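Local structure of ribosomal RNA small subunit methyltransferase E (Bacillus subtilis, 1VHK) at the interface of chains A and B. The protein probably transfers a methyl group from S-adenosyl-L-methionine to N3 of a uridine in the 16S rRNA of the assembled 30S ribosomal subunit. Coordinates in Å, arbitrary orientation; residue numbers count along the deposited sequence, not the author numbering. Chains: chain A/B, Hypothetical protein yqeU.

Contact 1: the interface of chains A and B. Residues chain A 77-79, 104-106, 147, 248, 252; chain B 231-232, 242.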
loop_
_atom_site.group_PDB
_atom_site.type_symbol
_atom_site.label_atom_id
_atom_site.label_comp_id
_atom_site.label_asym_id
_atom_site.label_seq_id
_atom_site.Cartn_x
_atom_site.Cartn_y
_atom_site.Cartn_z
ATOM N N ARG A 77 1.740 11.444 -11.746
ATOM C CA ARG A 77 1.665 10.148 -11.064
ATOM C C ARG A 77 0.385 9.980 -10.296
ATOM O O ARG A 77 0.314 9.106 -9.435
ATOM C CB ARG A 77 2.911 9.949 -10.209
ATOM C CG ARG A 77 4.211 10.023 -10.979
ATOM C CD ARG A 77 5.419 9.915 -10.075
ATOM N NE ARG A 77 6.694 10.018 -10.776
ATOM C CZ ARG A 77 7.351 11.137 -11.050
ATOM N NH1 ARG A 77 6.857 12.312 -10.696
ATOM N NH2 ARG A 77 8.526 11.063 -11.695
ATOM N N GLU A 78 -0.641 10.754 -10.652
ATOM C CA GLU A 78 -1.921 10.673 -9.944
ATOM C C GLU A 78 -2.800 9.548 -10.453
ATOM O O GLU A 78 -2.725 9.148 -11.618
ATOM C CB GLU A 78 -2.632 12.019 -9.984
ATOM C CG GLU A 78 -2.030 13.115 -9.125
ATOM C CD GLU A 78 -1.848 12.836 -7.660
ATOM O OE1 GLU A 78 -2.772 12.351 -6.949
ATOM O OE2 GLU A 78 -0.735 13.097 -7.129
ATOM N N LEU A 79 -3.533 8.896 -9.544
ATOM C CA LEU A 79 -4.476 7.852 -9.976
ATOM C C LEU A 79 -5.450 8.465 -10.995
ATOM O O LEU A 79 -5.914 9.586 -10.767
ATOM C CB LEU A 79 -5.327 7.361 -8.819
ATOM C CG LEU A 79 -4.905 6.233 -7.935
ATOM C CD1 LEU A 79 -6.040 5.870 -6.965
ATOM C CD2 LEU A 79 -4.422 5.016 -8.703
ATOM N N GLU A 104 0.828 7.224 -0.155
ATOM C CA GLU A 104 1.781 6.542 -1.045
ATOM C C GLU A 104 0.951 5.867 -2.169
ATOM O O GLU A 104 1.226 6.100 -3.332
ATOM C CB GLU A 104 2.671 5.513 -0.408
ATOM C CG GLU A 104 3.329 5.719 0.911
ATOM C CD GLU A 104 4.141 4.582 1.499
ATOM O OE1 GLU A 104 4.802 3.806 0.780
ATOM O OE2 GLU A 104 4.179 4.430 2.756
ATOM N N LEU A 105 -0.119 5.128 -1.844
ATOM C CA LEU A 105 -0.931 4.476 -2.806
ATOM C C LEU A 105 -1.880 5.282 -3.661
ATOM O O LEU A 105 -2.692 4.669 -4.396
ATOM C CB LEU A 105 -1.668 3.268 -2.181
ATOM C CG LEU A 105 -0.697 2.210 -1.642
ATOM C CD1 LEU A 105 -1.367 1.362 -0.578
ATOM C CD2 LEU A 105 -0.120 1.355 -2.768
ATOM N N GLY A 106 -1.874 6.603 -3.660
ATOM C CA GLY A 106 -2.710 7.399 -4.500
ATOM C C GLY A 106 -4.005 7.927 -3.995
ATOM O O GLY A 106 -4.725 8.588 -4.783
ATOM N N ARG A 147 3.918 12.369 -5.360
ATOM C CA ARG A 147 2.544 12.703 -5.739
ATOM C C ARG A 147 2.586 14.110 -6.370
ATOM O O ARG A 147 3.568 14.829 -6.194
ATOM C CB ARG A 147 1.647 12.695 -4.503
ATOM C CG ARG A 147 1.238 11.357 -3.982
ATOM C CD ARG A 147 0.264 10.628 -4.903
ATOM N NE ARG A 147 -1.059 11.221 -4.904
ATOM C CZ ARG A 147 -1.963 11.103 -3.945
ATOM N NH1 ARG A 147 -1.716 10.379 -2.865
ATOM N NH2 ARG A 147 -3.119 11.719 -4.090
ATOM N N SER A 248 -5.134 0.793 -8.514
ATOM C CA SER A 248 -3.934 1.082 -9.270
ATOM C C SER A 248 -3.636 -0.015 -10.296
ATOM O O SER A 248 -3.345 0.286 -11.467
ATOM C CB SER A 248 -2.722 1.266 -8.373
ATOM O OG SER A 248 -1.510 1.238 -9.119
ATOM N N GLU A 252 -4.121 1.397 -13.900
ATOM C CA GLU A 252 -2.812 1.743 -14.399
ATOM C C GLU A 252 -1.950 0.604 -14.928
ATOM O O GLU A 252 -1.031 0.866 -15.726
ATOM C CB GLU A 252 -2.001 2.482 -13.322
ATOM C CG GLU A 252 -2.745 3.541 -12.547
ATOM C CD GLU A 252 -1.931 4.065 -11.383
ATOM O OE1 GLU A 252 -1.765 5.306 -11.300
ATOM O OE2 GLU A 252 -1.426 3.249 -10.584
ATOM N N PRO B 231 3.394 3.988 -10.900
ATOM C CA PRO B 231 4.210 5.172 -10.976
ATOM C C PRO B 231 4.472 5.876 -9.666
ATOM O O PRO B 231 5.236 6.871 -9.690
ATOM C CB PRO B 231 3.420 6.048 -11.949
ATOM C CG PRO B 231 2.000 5.729 -11.602
ATOM C CD PRO B 231 1.961 4.272 -11.236
ATOM N N ARG B 232 3.881 5.500 -8.524
ATOM C CA ARG B 232 4.242 6.229 -7.282
ATOM C C ARG B 232 5.361 5.548 -6.526
ATOM O O ARG B 232 5.477 4.318 -6.441
ATOM C CB ARG B 232 3.010 6.468 -6.396
ATOM C CG ARG B 232 1.918 7.280 -7.108
ATOM C CD ARG B 232 0.584 7.204 -6.302
ATOM N NE ARG B 232 -0.077 5.940 -6.615
ATOM C CZ ARG B 232 -0.554 5.595 -7.811
ATOM N NH1 ARG B 232 -1.087 4.382 -7.971
ATOM N NH2 ARG B 232 -0.570 6.430 -8.827
ATOM N N TYR B 242 1.244 -3.984 -1.877
ATOM C CA TYR B 242 0.669 -3.639 -3.166
ATOM C C TYR B 242 0.683 -4.872 -4.082
ATOM O O TYR B 242 -0.340 -5.221 -4.670
ATOM C CB TYR B 242 1.480 -2.490 -3.774
ATOM C CG TYR B 242 1.051 -2.105 -5.164
ATOM C CD1 TYR B 242 0.273 -0.960 -5.353
ATOM C CD2 TYR B 242 1.396 -2.870 -6.283
ATOM C CE1 TYR B 242 -0.145 -0.602 -6.607
ATOM C CE2 TYR B 242 0.961 -2.509 -7.544
ATOM C CZ TYR B 242 0.192 -1.372 -7.693
ATOM O OH TYR B 242 -0.242 -0.987 -8.947
#
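B:Arg232 reaches A:Glu252 with its chain bent at chi3 (-81°), which turns the guanidinium end-on to the carboxylate; the A:Glu252 chain, extended beyond CG, comes at it at about a right angle. The two flat groups are nearly coplanar and form a salt bridge. NH2 of B:Arg232 lies 3.0 Å from OE1 of A:Glu252, which accepts through its syn lone pair in a nearly straight bond (171° at H). NH1 of B:Arg232 lies 2.9 Å from OE2 of A:Glu252, again on the syn side but out of the carboxylate plane. NH2 of B:Arg232 also gives a bond to the backbone O of A:Arg77 at 2.9 Å, within the guanidinium plane. These bonds fix the rotation of the guanidinium, and the A:Leu79 side chain lies over one face, toward the rim. An alanine in place of B:Arg232 would probably leave the A:Glu252 carboxylate without its charged mate and the A:Arg77 carbonyl without this donor, and open a gap beneath A:Leu79.

A:Ser248 links the salt bridge to B:Tyr242. OG of A:Ser248, anti to the backbone N (chi1 166°), donates to OE2 of A:Glu252 at 2.5 Å, and OE2 also accepts from NH1 of B:Arg232. The same OG of A:Ser248 shares a hydrogen bond with the phenol OH of B:Tyr242 at 2.6 Å. CD2 of A:Leu105 meets CD1 at the ring edge of B:Tyr242, 3.5 Å away. A:Arg147 holds A:Glu78 side-on, with NE 2.9 Å from OE1. The A:Glu78 carboxylate likely offsets the charge of A:Arg147 near B:Arg232. The A:Arg77 chain slides past B:Pro231, whose O lies at the edge of the A:Arg77 guanidinium.

B:Pro231 and B:Arg232 belong to a loop that docks between residues 77-79, the end of helix 94-104 and helix 239-253 of chain A. B:Tyr242 comes from the equivalent helix of chain B.

Contact 2: the interface of chains A and B. Residues chain A 231-233; chain B 77, 145-146.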
loop_
_atom_site.group_PDB
_atom_site.type_symbol
_atom_site.label_atom_id
_atom_site.label_comp_id
_atom_site.label_asym_id
_atom_site.label_seq_id
_atom_site.Cartn_x
_atom_site.Cartn_y
_atom_site.Cartn_z
ATOM N N PRO A 231 -11.210 -13.096 0.076
ATOM C CA PRO A 231 -11.755 -14.004 1.067
ATOM C C PRO A 231 -11.075 -13.921 2.413
ATOM O O PRO A 231 -11.501 -14.569 3.388
ATOM C CB PRO A 231 -11.535 -15.375 0.453
ATOM C CG PRO A 231 -10.365 -15.218 -0.447
ATOM C CD PRO A 231 -10.351 -13.792 -0.920
ATOM N N ARG A 232 -9.913 -13.252 2.464
ATOM C CA ARG A 232 -9.214 -13.182 3.752
ATOM C C ARG A 232 -9.744 -11.987 4.548
ATOM O O ARG A 232 -9.966 -10.938 3.933
ATOM C CB ARG A 232 -7.712 -13.049 3.497
ATOM C CG ARG A 232 -6.933 -14.337 3.386
ATOM C CD ARG A 232 -5.606 -14.147 2.629
ATOM N NE ARG A 232 -5.860 -14.324 1.199
ATOM C CZ ARG A 232 -6.152 -13.360 0.361
ATOM N NH1 ARG A 232 -6.189 -12.086 0.822
ATOM N NH2 ARG A 232 -6.417 -13.581 -0.906
ATOM N N ILE A 233 -9.846 -12.117 5.867
ATOM C CA ILE A 233 -10.272 -10.994 6.707
ATOM C C ILE A 233 -9.123 -10.044 7.013
ATOM O O ILE A 233 -8.047 -10.382 7.505
ATOM C CB ILE A 233 -10.974 -11.494 7.971
ATOM C CG1 ILE A 233 -12.233 -12.305 7.558
ATOM C CG2 ILE A 233 -11.331 -10.380 8.927
ATOM C CD1 ILE A 233 -13.217 -11.513 6.690
ATOM N N ARG B 77 -9.112 -20.244 1.990
ATOM C CA ARG B 77 -9.013 -18.832 1.615
ATOM C C ARG B 77 -7.637 -18.409 1.138
ATOM O O ARG B 77 -7.341 -17.214 1.087
ATOM C CB ARG B 77 -9.501 -17.964 2.762
ATOM C CG ARG B 77 -10.960 -18.134 3.128
ATOM C CD ARG B 77 -11.183 -17.705 4.578
ATOM N NE ARG B 77 -12.561 -17.790 4.976
ATOM C CZ ARG B 77 -13.135 -18.638 5.805
ATOM N NH1 ARG B 77 -12.487 -19.593 6.442
ATOM N NH2 ARG B 77 -14.467 -18.514 6.004
ATOM N N SER B 145 -6.922 -13.626 10.232
ATOM C CA SER B 145 -7.359 -13.422 8.870
ATOM C C SER B 145 -8.017 -14.621 8.225
ATOM O O SER B 145 -8.448 -14.568 7.060
ATOM C CB SER B 145 -6.244 -12.809 8.028
ATOM O OG SER B 145 -5.064 -13.555 7.945
ATOM N N TYR B 146 -8.112 -15.742 8.915
ATOM C CA TYR B 146 -8.760 -16.957 8.476
ATOM C C TYR B 146 -8.016 -17.655 7.355
ATOM O O TYR B 146 -8.607 -18.220 6.441
ATOM C CB TYR B 146 -10.231 -16.773 8.109
ATOM C CG TYR B 146 -11.077 -16.252 9.255
ATOM C CD1 TYR B 146 -11.410 -17.079 10.321
ATOM C CD2 TYR B 146 -11.518 -14.939 9.296
ATOM C CE1 TYR B 146 -12.177 -16.615 11.376
ATOM C CE2 TYR B 146 -12.271 -14.456 10.348
ATOM C CZ TYR B 146 -12.603 -15.305 11.382
ATOM O OH TYR B 146 -13.363 -14.832 12.434
#
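A:Ile233, in an extended stretch of loop, points its backbone N at the carbonyl O of B:Ser145, the last residue of helix 132-145. N of A:Ile233 donates to O of B:Ser145 at 3.1 Å (158° at H), and the donor is tilted from the carbonyl plane. The bond satisfies a carbonyl at the end of the helix with a donor from the other chain.

The side chains add mostly apolar cover. A:Ile233 and B:Tyr146 lie side by side and point the same way. CG1 of A:Ile233 is set beside its own backbone N, anti to the carbonyl carbon (chi1 -61°), and this branch touches the CD2-CE2 side of the tyrosine ring. CE2 of B:Tyr146 is 3.5 Å from CG1 of A:Ile233. B:Tyr146 is poorly ordered, so the detail of this packing is uncertain.

At the other end, the B:Arg77 chain is extended from CG to NE and runs past A:Pro231. CB of A:Pro231 is 3.9 Å from CG of B:Arg77. O of A:Pro231 lies 3.4 Å from CD of B:Arg77. A:Arg232 bends at chi3 and brings NE within 3.2 Å of the backbone O of B:Arg77; this hydrogen bond is weak.

The site pins loop 231-233 of chain A against the end of helix 132-145 and the B:Arg77 loop of chain B. In SPOUT methyltransferases, to which the RsmE family belongs, the C-terminal knot region binds S-adenosyl-L-methionine and commonly forms the dimer. This contact is therefore likely to help hold the dimer and to steady a loop close to the cofactor site.

Contact 1 and contact 2 lie on one two-fold interface, with their C-alpha centres about 26 Å apart. Both use the 231-232 loop and the arginine at 77, with the chains exchanged: the loop comes from chain B in contact 1 and from chain A in contact 2. The side chain of the arginine at 232 is placed differently in the two copies. Contact 1 adds charged and helix contacts near residues 248-252 of chain A, while contact 2 adds the helix end at B:Ser145. Reciprocal loop docking of this kind suits a SPOUT dimer, although the crystal alone does not prove it in solution.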